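Local coordinates for protein ricin B-related lectin (Polyporus squamosus, PDB 5MUA) that probably binds carbohydrate through a galactose-binding beta-trefoil lectin domain joined to a calcium-dependent papain-like protease domain, at residues B[148-160]-B[171-183]. Residues are numbered along the deposited sequence; the frame is centred on the assembly and turned at random. Where two conformers were deposited one is given.
Sequences KLSQTGANVHATL and KSYLSDGLYLVLT. With CA (calcium ion), chain E; CA (calcium ion), chain D; E64 (N-[N-[1-hydroxycarboxyethyl-carbonyl]leucylamino-butyl]-guanidine), chain F.
L149 O receives V181 N at 3.0 Å, the first rung of a short antiparallel ladder. L149 CB also packs against L180 CD1, an apolar pairing suited to its buried place between strands 7-13 and 178-180. S150 CB lies against L178 CD1, and its OG hydrogen-bonds I8 N. Q151 and Y179 form the hydrogen-bonded pair: Q151 N gives to Y179 O, and Y179 N returns to Q151 O at 2.7 Å, nearly straight onto the carbonyl. The glutamine chain, bent at chi2 (-76°), lies alongside V181 with its CG near CG2, while NE2 folds back to S150 O. T152 closes the strand and is the N-cap of helix 153-162; its OG1 accepts from N155 N while N155 OD1 accepts from T152 N, a capping box. G153, lacking a side chain, lets L174 CD1 come within 3.5 Å of its CA, meets the edge of the Y179 ring, and donates N to G177 O from above the carbonyl plane. Farther along, L160 CD2 packs on S172 CB. Y179 OH accepts D176 N at 3.0 Å in the loop that carries S175 O and D176 into two intersubunit calcium sites, one also bound by E64 O4 from the second subunit's papain-like cleft.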
# COMPACT_ATOMS: atom_id res chain seq x y z
N LYS B 148 -17.31 -17.34 14.51
CA LYS B 148 -17.13 -15.97 14.01
C LYS B 148 -15.69 -15.79 13.61
O LYS B 148 -14.80 -16.18 14.34
CB LYS B 148 -17.46 -14.94 15.08
CG LYS B 148 -17.57 -13.53 14.48
CD LYS B 148 -18.06 -12.52 15.50
CE LYS B 148 -17.05 -12.32 16.64
NZ LYS B 148 -17.56 -11.30 17.59
N LEU B 149 -15.48 -15.25 12.43
CA LEU B 149 -14.15 -15.04 11.87
C LEU B 149 -13.90 -13.56 11.65
O LEU B 149 -12.86 -13.20 11.07
CB LEU B 149 -14.07 -15.78 10.55
CG LEU B 149 -14.44 -17.26 10.67
CD1 LEU B 149 -14.42 -17.88 9.32
CD2 LEU B 149 -13.49 -18.04 11.57
N SER B 150 -14.85 -12.70 12.00
CA SER B 150 -14.77 -11.25 11.78
C SER B 150 -14.69 -10.47 13.09
O SER B 150 -15.00 -11.00 14.16
CB SER B 150 -16.02 -10.73 11.02
OG SER B 150 -17.19 -11.18 11.65
N GLN B 151 -14.23 -9.22 12.98
CA GLN B 151 -14.20 -8.24 14.03
C GLN B 151 -14.68 -6.94 13.46
O GLN B 151 -14.40 -6.65 12.31
CB GLN B 151 -12.80 -8.07 14.58
CG GLN B 151 -12.29 -9.26 15.28
CD GLN B 151 -12.91 -9.39 16.67
OE1 GLN B 151 -12.43 -8.79 17.63
NE2 GLN B 151 -14.01 -10.14 16.77
N THR B 152 -15.44 -6.20 14.24
CA THR B 152 -15.75 -4.82 13.88
C THR B 152 -14.56 -3.90 14.03
O THR B 152 -13.55 -4.23 14.67
CB THR B 152 -16.94 -4.24 14.66
OG1 THR B 152 -16.56 -4.02 16.01
CG2 THR B 152 -18.16 -5.20 14.59
N GLY B 153 -14.65 -2.76 13.35
CA GLY B 153 -13.64 -1.71 13.54
C GLY B 153 -13.50 -1.41 15.01
O GLY B 153 -12.38 -1.37 15.52
N ALA B 154 -14.63 -1.21 15.72
CA ALA B 154 -14.59 -0.88 17.16
C ALA B 154 -13.93 -2.04 17.91
O ALA B 154 -13.14 -1.82 18.82
CB ALA B 154 -16.01 -0.57 17.74
N ASN B 155 -14.28 -3.28 17.57
CA ASN B 155 -13.62 -4.44 18.22
C ASN B 155 -12.08 -4.39 18.10
O ASN B 155 -11.37 -4.61 19.09
CB ASN B 155 -13.97 -5.79 17.61
CG ASN B 155 -15.39 -6.24 17.81
OD1 ASN B 155 -15.84 -7.03 17.01
ND2 ASN B 155 -16.08 -5.79 18.87
N VAL B 156 -11.56 -4.19 16.88
CA VAL B 156 -10.11 -4.20 16.66
C VAL B 156 -9.48 -2.98 17.40
O VAL B 156 -8.44 -3.12 18.05
CB VAL B 156 -9.76 -4.25 15.14
CG1 VAL B 156 -8.26 -4.19 14.98
CG2 VAL B 156 -10.32 -5.46 14.42
N HIS B 157 -10.10 -1.82 17.34
CA HIS B 157 -9.59 -0.63 18.05
C HIS B 157 -9.40 -0.90 19.55
O HIS B 157 -8.30 -0.63 20.12
CB HIS B 157 -10.46 0.59 17.78
CG HIS B 157 -10.08 1.82 18.56
ND1 HIS B 157 -8.89 2.49 18.37
CD2 HIS B 157 -10.74 2.50 19.53
CE1 HIS B 157 -8.84 3.55 19.16
NE2 HIS B 157 -9.95 3.57 19.88
N ALA B 158 -10.42 -1.50 20.18
CA ALA B 158 -10.31 -1.87 21.56
C ALA B 158 -9.18 -2.85 21.80
O ALA B 158 -8.36 -2.67 22.71
CB ALA B 158 -11.63 -2.42 22.10
N THR B 159 -9.10 -3.86 20.98
CA THR B 159 -8.03 -4.81 21.06
C THR B 159 -6.65 -4.11 21.00
O THR B 159 -5.76 -4.34 21.84
CB THR B 159 -8.22 -5.87 19.98
OG1 THR B 159 -9.31 -6.69 20.43
CG2 THR B 159 -7.01 -6.75 19.83
N LEU B 160 -6.55 -3.24 20.03
CA LEU B 160 -5.30 -2.52 19.77
C LEU B 160 -4.93 -1.64 20.95
O LEU B 160 -3.80 -1.71 21.45
CB LEU B 160 -5.48 -1.69 18.51
CG LEU B 160 -4.33 -0.83 18.09
CD1 LEU B 160 -3.08 -1.66 17.79
CD2 LEU B 160 -4.80 -0.05 16.89
N LYS B 171 -1.20 6.86 18.27
CA LYS B 171 -2.48 7.17 17.60
C LYS B 171 -2.73 6.18 16.48
O LYS B 171 -1.80 5.79 15.76
CB LYS B 171 -2.44 8.54 16.96
CG LYS B 171 -2.04 9.72 17.85
CD LYS B 171 -3.15 10.22 18.76
CE LYS B 171 -2.72 11.47 19.54
NZ LYS B 171 -2.08 11.07 20.83
N SER B 172 -3.98 5.80 16.31
CA SER B 172 -4.35 4.93 15.27
C SER B 172 -5.57 5.50 14.54
O SER B 172 -6.29 6.37 15.09
CB SER B 172 -4.66 3.55 15.83
OG SER B 172 -5.68 3.65 16.79
N TYR B 173 -5.76 4.97 13.34
CA TYR B 173 -6.79 5.42 12.40
C TYR B 173 -7.44 4.21 11.77
O TYR B 173 -6.75 3.29 11.36
CB TYR B 173 -6.10 6.29 11.37
CG TYR B 173 -5.38 7.47 12.01
CD1 TYR B 173 -6.09 8.61 12.42
CD2 TYR B 173 -4.06 7.39 12.32
CE1 TYR B 173 -5.45 9.67 13.01
CE2 TYR B 173 -3.42 8.42 12.96
CZ TYR B 173 -4.13 9.55 13.30
OH TYR B 173 -3.45 10.56 13.93
N LEU B 174 -8.77 4.21 11.72
CA LEU B 174 -9.53 3.08 11.31
C LEU B 174 -10.04 3.38 9.91
O LEU B 174 -10.43 4.53 9.64
CB LEU B 174 -10.73 2.92 12.31
CG LEU B 174 -11.99 2.18 11.95
CD1 LEU B 174 -11.60 0.71 12.03
CD2 LEU B 174 -13.17 2.42 12.90
N SER B 175 -10.07 2.37 9.05
CA SER B 175 -10.45 2.43 7.66
C SER B 175 -11.85 1.93 7.30
O SER B 175 -12.49 2.50 6.45
CB SER B 175 -9.41 1.68 6.82
OG SER B 175 -8.13 2.22 7.10
N ASP B 176 -12.26 0.83 7.92
CA ASP B 176 -13.45 0.08 7.56
C ASP B 176 -14.23 -0.31 8.80
O ASP B 176 -13.79 -0.09 9.91
CB ASP B 176 -13.08 -1.13 6.73
CG ASP B 176 -12.40 -0.73 5.39
OD1 ASP B 176 -13.07 -0.05 4.57
OD2 ASP B 176 -11.23 -1.08 5.19
N GLY B 177 -15.41 -0.83 8.58
CA GLY B 177 -16.32 -1.21 9.66
C GLY B 177 -16.30 -2.67 10.10
O GLY B 177 -16.58 -2.95 11.27
N LEU B 178 -16.11 -3.59 9.16
CA LEU B 178 -16.21 -5.01 9.43
C LEU B 178 -15.02 -5.66 8.79
O LEU B 178 -14.77 -5.45 7.59
CB LEU B 178 -17.48 -5.59 8.80
CG LEU B 178 -17.67 -7.10 9.06
CD1 LEU B 178 -17.84 -7.40 10.55
CD2 LEU B 178 -18.83 -7.68 8.21
N TYR B 179 -14.26 -6.37 9.60
CA TYR B 179 -13.03 -7.00 9.12
C TYR B 179 -13.09 -8.53 9.14
O TYR B 179 -13.44 -9.12 10.16
CB TYR B 179 -11.86 -6.57 9.99
CG TYR B 179 -11.49 -5.15 9.81
CD1 TYR B 179 -10.66 -4.77 8.81
CD2 TYR B 179 -12.10 -4.13 10.60
CE1 TYR B 179 -10.32 -3.43 8.60
CE2 TYR B 179 -11.72 -2.80 10.44
CZ TYR B 179 -10.83 -2.46 9.43
OH TYR B 179 -10.48 -1.16 9.23
N LEU B 180 -12.60 -9.16 8.07
CA LEU B 180 -12.23 -10.59 8.08
C LEU B 180 -10.85 -10.73 8.70
O LEU B 180 -9.91 -10.00 8.36
CB LEU B 180 -12.23 -11.23 6.71
CG LEU B 180 -11.74 -12.68 6.60
CD1 LEU B 180 -12.73 -13.54 7.42
CD2 LEU B 180 -11.77 -13.10 5.13
N VAL B 181 -10.75 -11.66 9.62
CA VAL B 181 -9.47 -11.97 10.26
C VAL B 181 -8.91 -13.15 9.46
O VAL B 181 -9.51 -14.23 9.38
CB VAL B 181 -9.65 -12.37 11.75
CG1 VAL B 181 -8.37 -12.91 12.37
CG2 VAL B 181 -10.19 -11.22 12.58
N LEU B 182 -7.73 -12.94 8.86
CA LEU B 182 -7.10 -13.96 8.05
C LEU B 182 -6.36 -14.97 8.89
O LEU B 182 -5.91 -14.65 9.98
CB LEU B 182 -6.06 -13.30 7.12
CG LEU B 182 -6.75 -12.32 6.17
CD1 LEU B 182 -5.64 -11.56 5.47
CD2 LEU B 182 -7.67 -13.00 5.15
N THR B 183 -6.13 -16.13 8.29
CA THR B 183 -5.25 -17.13 8.89
C THR B 183 -3.81 -16.84 8.53
O THR B 183 -3.49 -16.10 7.58
CB THR B 183 -5.55 -18.55 8.37
OG1 THR B 183 -5.31 -18.63 6.97
CG2 THR B 183 -7.05 -18.98 8.66
CA CA E . -13.34 2.23 4.24
CA CA D . -11.29 -0.65 2.73
C1 E64 F . -14.74 6.32 0.03
O1 E64 F . -15.09 7.38 -0.53
O2 E64 F . -14.69 5.22 -0.53
C2 E64 F . -14.20 6.43 1.44
C3 E64 F . -14.87 5.33 2.28
O3 E64 F . -16.26 5.80 2.35
C4 E64 F . -14.33 5.29 3.66
O4 E64 F . -13.70 4.36 4.12
N1 E64 F . -14.63 6.30 4.42
C6 E64 F . -14.34 6.55 5.81
C7 E64 F . -13.02 7.21 6.21
C8 E64 F . -11.83 7.04 5.28
C9 E64 F . -11.19 5.74 5.80
C10 E64 F . -10.96 8.28 5.53
C11 E64 F . -15.48 6.65 6.85
O5 E64 F . -16.27 7.55 6.55
N2 E64 F . -15.58 5.90 8.00
C12 E64 F . -14.86 4.68 8.40
C13 E64 F . -13.48 4.84 9.01
C14 E64 F . -13.57 4.98 10.48
C15 E64 F . -13.92 6.38 10.88
N3 E64 F . -13.13 6.69 12.02
C16 E64 F . -13.51 6.26 13.20
N4 E64 F . -12.67 6.24 14.22
N5 E64 F . -14.73 5.78 13.32
O HOH W 1 -9.64 -2.31 3.01
O HOH W 2 -15.50 2.18 5.30